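Local coordinates for protein phytase (Debaryomyces castellii, PDB 2GFI) that hydrolyses phytate as a 3-phytase of the histidine acid phosphatase family, releasing phosphate from inositol hexakisphosphate, at residues A[287-292]-A[352-357]; A[283-288]-A[359-364]. All coordinates share one frame; numbering follows the deposited sequence.

Contact 1: residues A[287-292]-A[352-357]; sequences VDLDDY and LPVDYT
Leu352 meets Tyr292 methyl to face: its CD1 stands 3.8 Å from the centroid of the Tyr292 ring, 11° off the normal, a CH-pi contact over the ring centre. With CG anti to the backbone N (chi1 172°), the ring leaves the helix beneath that methyl. The other methyl, CD2, turns to the helix itself, 3.8 Å from Tyr292 CB and 4.0 Å from Asp288 O. One turn back, Leu289 CD2 lies 3.6 Å from Leu352 CB and 3.4 Å from Pro353 O, while Val354 CG1 packs against both Leu289 methyls, the two side chains crossing at about a right angle.

This is a buried apolar helix-to-loop contact of the histidine phosphatase domain, with no hydrogen bond between the segments; polar fixing comes from the second shell. The phenol OH of Tyr292 is hydrogen-bonded to Asp351 OD1. An alanine at Tyr292 would probably leave Leu352 CD1 without the ring beneath it and Asp351 without that phenol partner. Tyr293 OH is hydrogen-bonded to Leu352 O, and Tyr285 OH probably to Pro353 O. The loop between helices 333-343 and 365-368 packs against helix 277-295 here, with helix 220-223 meeting Val354 through Ile222.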
loop_
_atom_site.group_PDB
_atom_site.type_symbol
_atom_site.label_atom_id
_atom_site.label_comp_id
_atom_site.label_asym_id
_atom_site.label_seq_id
_atom_site.Cartn_x
_atom_site.Cartn_y
_atom_site.Cartn_z
ATOM N N VAL A 287 7.203 -28.014 7.446
ATOM C CA VAL A 287 8.496 -27.598 6.931
ATOM C C VAL A 287 9.354 -27.016 8.043
ATOM O O VAL A 287 10.525 -27.325 8.120
ATOM C CB VAL A 287 8.410 -26.562 5.731
ATOM C CG1 VAL A 287 9.822 -26.112 5.315
ATOM C CG2 VAL A 287 7.680 -27.151 4.544
ATOM N N ASP A 288 8.807 -26.168 8.903
ATOM C CA ASP A 288 9.619 -25.688 10.017
ATOM C C ASP A 288 10.163 -26.853 10.836
ATOM O O ASP A 288 11.307 -26.805 11.254
ATOM C CB ASP A 288 8.819 -24.798 10.936
ATOM C CG ASP A 288 8.621 -23.400 10.374
ATOM O OD1 ASP A 288 9.439 -22.965 9.501
ATOM O OD2 ASP A 288 7.666 -22.665 10.762
ATOM N N LEU A 289 9.330 -27.880 11.072
ATOM C CA LEU A 289 9.699 -29.035 11.847
ATOM C C LEU A 289 10.810 -29.816 11.165
ATOM O O LEU A 289 11.877 -30.049 11.731
ATOM C CB LEU A 289 8.503 -29.943 11.983
ATOM C CG LEU A 289 7.579 -29.834 13.170
ATOM C CD1 LEU A 289 6.484 -30.881 12.992
ATOM C CD2 LEU A 289 8.361 -30.030 14.471
ATOM N N ASP A 290 10.559 -30.213 9.935
ATOM C CA ASP A 290 11.563 -30.895 9.166
ATOM C C ASP A 290 12.894 -30.126 9.167
ATOM O O ASP A 290 13.944 -30.694 9.434
ATOM C CB ASP A 290 11.056 -31.112 7.750
ATOM C CG ASP A 290 12.038 -31.846 6.901
ATOM O OD1 ASP A 290 12.701 -32.759 7.438
ATOM O OD2 ASP A 290 12.242 -31.579 5.691
ATOM N N ASP A 291 12.872 -28.827 8.875
ATOM C CA ASP A 291 14.138 -28.093 8.841
ATOM C C ASP A 291 14.716 -27.853 10.209
ATOM O O ASP A 291 15.932 -27.833 10.355
ATOM C CB ASP A 291 14.003 -26.784 8.095
ATOM C CG ASP A 291 13.656 -26.988 6.649
ATOM O OD1 ASP A 291 14.006 -28.051 6.075
ATOM O OD2 ASP A 291 13.015 -26.137 6.005
ATOM N N TYR A 292 13.874 -27.674 11.221
ATOM C CA TYR A 292 14.424 -27.514 12.554
ATOM C C TYR A 292 15.190 -28.775 12.964
ATOM O O TYR A 292 16.309 -28.681 13.468
ATOM C CB TYR A 292 13.375 -27.168 13.604
ATOM C CG TYR A 292 13.978 -27.209 14.998
ATOM C CD1 TYR A 292 14.732 -26.127 15.483
ATOM C CD2 TYR A 292 13.834 -28.340 15.813
ATOM C CE1 TYR A 292 15.303 -26.148 16.749
ATOM C CE2 TYR A 292 14.401 -28.378 17.078
ATOM C CZ TYR A 292 15.138 -27.276 17.540
ATOM O OH TYR A 292 15.722 -27.302 18.782
ATOM N N LEU A 352 11.055 -28.278 18.809
ATOM C CA LEU A 352 9.723 -27.954 18.365
ATOM C C LEU A 352 8.766 -29.075 18.727
ATOM O O LEU A 352 9.129 -30.245 18.651
ATOM C CB LEU A 352 9.729 -27.702 16.852
ATOM C CG LEU A 352 9.907 -26.236 16.444
ATOM C CD1 LEU A 352 11.186 -25.603 17.060
ATOM C CD2 LEU A 352 9.923 -26.112 14.928
ATOM N N PRO A 353 7.553 -28.733 19.136
ATOM C CA PRO A 353 6.561 -29.750 19.395
ATOM C C PRO A 353 6.056 -30.305 18.073
ATOM O O PRO A 353 6.131 -29.624 17.041
ATOM C CB PRO A 353 5.456 -28.979 20.107
ATOM C CG PRO A 353 5.564 -27.561 19.546
ATOM C CD PRO A 353 7.036 -27.359 19.377
ATOM N N VAL A 354 5.552 -31.541 18.115
ATOM C CA VAL A 354 4.991 -32.216 16.948
ATOM C C VAL A 354 3.517 -32.526 17.147
ATOM O O VAL A 354 2.794 -32.799 16.189
ATOM C CB VAL A 354 5.752 -33.522 16.639
ATOM C CG1 VAL A 354 7.172 -33.195 16.206
ATOM C CG2 VAL A 354 5.738 -34.512 17.865
ATOM N N ASP A 355 3.057 -32.472 18.389
ATOM C CA ASP A 355 1.736 -33.007 18.704
ATOM C C ASP A 355 0.679 -31.907 18.670
ATOM O O ASP A 355 -0.495 -32.143 18.881
ATOM C CB ASP A 355 1.766 -33.772 20.047
ATOM C CG ASP A 355 2.167 -32.872 21.228
ATOM O OD1 ASP A 355 3.107 -32.022 21.091
ATOM O OD2 ASP A 355 1.594 -32.934 22.342
ATOM N N TYR A 356 1.104 -30.693 18.353
ATOM C CA TYR A 356 0.162 -29.632 18.044
ATOM C C TYR A 356 0.856 -28.613 17.168
ATOM O O TYR A 356 2.044 -28.748 16.914
ATOM C CB TYR A 356 -0.353 -28.991 19.339
ATOM C CG TYR A 356 0.683 -28.146 20.047
ATOM C CD1 TYR A 356 0.639 -26.741 19.972
ATOM C CD2 TYR A 356 1.716 -28.743 20.797
ATOM C CE1 TYR A 356 1.601 -25.964 20.630
ATOM C CE2 TYR A 356 2.651 -27.967 21.484
ATOM C CZ TYR A 356 2.597 -26.589 21.382
ATOM O OH TYR A 356 3.525 -25.826 22.052
ATOM N N THR A 357 0.120 -27.593 16.719
ATOM C CA THR A 357 0.698 -26.507 15.945
ATOM C C THR A 357 0.892 -25.296 16.871
ATOM O O THR A 357 -0.072 -24.734 17.378
ATOM C CB THR A 357 -0.192 -26.142 14.738
ATOM O OG1 THR A 357 -0.513 -27.330 14.014
ATOM C CG2 THR A 357 0.560 -25.235 13.718
#

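Contact 2: residues A[283-288]-A[359-364]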
loop_
_atom_site.group_PDB
_atom_site.type_symbol
_atom_site.label_atom_id
_atom_site.label_comp_id
_atom_site.label_asym_id
_atom_site.label_seq_id
_atom_site.Cartn_x
_atom_site.Cartn_y
_atom_site.Cartn_z
ATOM N N TYR A 283 0.955 -26.893 6.682
ATOM C CA TYR A 283 2.035 -27.208 5.781
ATOM C C TYR A 283 3.327 -26.508 6.216
ATOM O O TYR A 283 4.380 -27.151 6.317
ATOM C CB TYR A 283 1.733 -26.836 4.343
ATOM C CG TYR A 283 2.961 -27.078 3.464
ATOM C CD1 TYR A 283 3.294 -28.374 3.042
ATOM C CD2 TYR A 283 3.774 -26.022 3.064
ATOM C CE1 TYR A 283 4.396 -28.616 2.230
ATOM C CE2 TYR A 283 4.874 -26.237 2.256
ATOM C CZ TYR A 283 5.187 -27.548 1.844
ATOM O OH TYR A 283 6.267 -27.777 1.038
ATOM N N SER A 284 3.234 -25.186 6.415
ATOM C CA SER A 284 4.375 -24.371 6.799
ATOM C C SER A 284 5.064 -24.932 8.019
ATOM O O SER A 284 6.281 -24.953 8.101
ATOM C CB SER A 284 3.925 -22.955 7.114
ATOM O OG SER A 284 5.066 -22.121 7.239
ATOM N N TYR A 285 4.271 -25.373 8.990
ATOM C CA TYR A 285 4.860 -25.842 10.229
ATOM C C TYR A 285 5.518 -27.202 10.040
ATOM O O TYR A 285 6.527 -27.497 10.705
ATOM C CB TYR A 285 3.866 -25.872 11.363
ATOM C CG TYR A 285 4.547 -26.241 12.651
ATOM C CD1 TYR A 285 5.586 -25.476 13.128
ATOM C CD2 TYR A 285 4.190 -27.405 13.353
ATOM C CE1 TYR A 285 6.237 -25.832 14.283
ATOM C CE2 TYR A 285 4.825 -27.764 14.511
ATOM C CZ TYR A 285 5.845 -26.972 14.971
ATOM O OH TYR A 285 6.509 -27.278 16.139
ATOM N N SER A 286 4.990 -28.018 9.117
ATOM C CA SER A 286 5.654 -29.295 8.796
ATOM C C SER A 286 7.060 -29.078 8.237
ATOM O O SER A 286 7.991 -29.870 8.522
ATOM C CB SER A 286 4.797 -30.180 7.867
ATOM O OG SER A 286 4.766 -29.691 6.542
ATOM N N VAL A 287 7.203 -28.014 7.446
ATOM C CA VAL A 287 8.496 -27.598 6.931
ATOM C C VAL A 287 9.354 -27.016 8.043
ATOM O O VAL A 287 10.525 -27.325 8.120
ATOM C CB VAL A 287 8.410 -26.562 5.731
ATOM C CG1 VAL A 287 9.822 -26.112 5.315
ATOM C CG2 VAL A 287 7.680 -27.151 4.544
ATOM N N ASP A 288 8.807 -26.168 8.903
ATOM C CA ASP A 288 9.619 -25.688 10.017
ATOM C C ASP A 288 10.163 -26.853 10.836
ATOM O O ASP A 288 11.307 -26.805 11.254
ATOM C CB ASP A 288 8.819 -24.798 10.936
ATOM C CG ASP A 288 8.621 -23.400 10.374
ATOM O OD1 ASP A 288 9.439 -22.965 9.501
ATOM O OD2 ASP A 288 7.666 -22.665 10.762
ATOM N N PHE A 359 1.949 -21.411 17.800
ATOM C CA PHE A 359 1.821 -20.102 17.231
ATOM C C PHE A 359 2.549 -19.137 18.174
ATOM O O PHE A 359 2.169 -19.004 19.357
ATOM C CB PHE A 359 0.332 -19.751 17.104
ATOM C CG PHE A 359 -0.381 -20.555 16.078
ATOM C CD1 PHE A 359 -0.447 -20.110 14.758
ATOM C CD2 PHE A 359 -0.970 -21.780 16.417
ATOM C CE1 PHE A 359 -1.090 -20.877 13.785
ATOM C CE2 PHE A 359 -1.619 -22.560 15.455
ATOM C CZ PHE A 359 -1.685 -22.105 14.143
ATOM N N PRO A 360 3.610 -18.487 17.687
ATOM C CA PRO A 360 4.107 -18.669 16.313
ATOM C C PRO A 360 4.923 -19.962 16.276
ATOM O O PRO A 360 5.066 -20.609 17.293
ATOM C CB PRO A 360 5.030 -17.455 16.129
ATOM C CG PRO A 360 5.675 -17.309 17.559
ATOM C CD PRO A 360 4.458 -17.575 18.481
ATOM N N SER A 361 5.417 -20.368 15.121
ATOM C CA SER A 361 6.370 -21.451 15.077
ATOM C C SER A 361 7.627 -20.960 15.802
ATOM O O SER A 361 8.135 -19.887 15.483
ATOM C CB SER A 361 6.689 -21.834 13.647
ATOM O OG SER A 361 7.790 -22.730 13.637
ATOM N N PRO A 362 8.109 -21.712 16.790
ATOM C CA PRO A 362 9.290 -21.301 17.579
ATOM C C PRO A 362 10.527 -21.209 16.718
ATOM O O PRO A 362 11.552 -20.646 17.128
ATOM C CB PRO A 362 9.470 -22.456 18.589
ATOM C CG PRO A 362 8.147 -23.167 18.604
ATOM C CD PRO A 362 7.553 -22.999 17.241
ATOM N N TYR A 363 10.451 -21.819 15.548
ATOM C CA TYR A 363 11.531 -21.762 14.611
ATOM C C TYR A 363 10.949 -21.506 13.253
ATOM O O TYR A 363 10.190 -22.300 12.750
ATOM C CB TYR A 363 12.264 -23.090 14.594
ATOM C CG TYR A 363 13.366 -23.097 13.579
ATOM C CD1 TYR A 363 14.564 -22.412 13.821
ATOM C CD2 TYR A 363 13.214 -23.766 12.380
ATOM C CE1 TYR A 363 15.579 -22.416 12.893
ATOM C CE2 TYR A 363 14.235 -23.774 11.434
ATOM C CZ TYR A 363 15.407 -23.104 11.691
ATOM O OH TYR A 363 16.410 -23.121 10.743
ATOM N N SER A 364 11.290 -20.382 12.647
ATOM C CA SER A 364 10.643 -20.019 11.400
ATOM C C SER A 364 11.653 -20.194 10.281
ATOM O O SER A 364 12.564 -19.372 10.072
ATOM C CB SER A 364 10.090 -18.591 11.474
ATOM O OG SER A 364 9.546 -18.207 10.223
HETATM O O HOH W 1 7.391 -19.939 10.150
#
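The approach to the N-terminus of helix 365-368 is where this contact belongs: Ser364 occupies the N-cap position, and the loop leading into it is held against helix 277-295 through Ser361 and Asp288. Ser361 OG lies 2.9 Å from Asp288 OD2 and 2.6 Å from Tyr363 O. Both are acceptors for the one hydroxyl proton, and which of them receives it is not settled. The Ser361 hydroxyl is anti to its backbone N (chi1 170°), which brings OG close to both Asp288 OD2 and Tyr363 O.

Asp288 is buried, and its carboxylate works with both oxygens. OD2 accepts a hydrogen bond from a water at 2.8 Å, which in turn lies 2.8 Å from Ser364 OG and so bridges the aspartate to the N-cap residue. OD1 receives the backbone N-H of His365, at the start of the short helix. Tyr363 O comes within 3.2 Å of OD2, a pairing of two acceptors that may raise the cost of a full charge here, though the donors around the carboxylate and the nearby helix N-terminus would probably offset it.

Tyr285 packs beside the serine. Its ring presents an edge to Ser361, with CE1 3.5 Å from OG close to the ring plane, and the same CE1 reaches Pro362 CD at 4.3 Å. Tyr363 presents an edge to the helix, its CD2 3.8 Å from Asp288 O, while its hydroxyl is hydrogen-bonded to Glu337 on helix 333-343. The loop 359-364 thus packs on helix 277-295 and is tied to helix 333-343 through Tyr363, just ahead of helix 365-368, and Phe359, at the subunit interface, meets Phe408 and Phe49 of the second subunit edge-to-face.

In the fold
Contacts 1 and 2 show one helix receiving two successive pieces of an irregular loop. Their centres are 6 Å apart, and both use helix 277-295, sharing Val287 and Asp288. Along the chain the helix comes first, followed after helix 333-343 by 352-357 and then 359-364, all in the histidine phosphatase region of the chain. The two meet directly: Tyr292 CB lies 3.6 Å from Tyr363 CD2, and Tyr363 CB packs on Leu352 CD1. Contact 1 is apolar and contact 2 largely polar. Both loop segments touch the second subunit, and the side chain of Asp333, the predicted proton donor, is about 9 Å from that of Tyr363, so the loop probably links the active-site surroundings with the subunit interface.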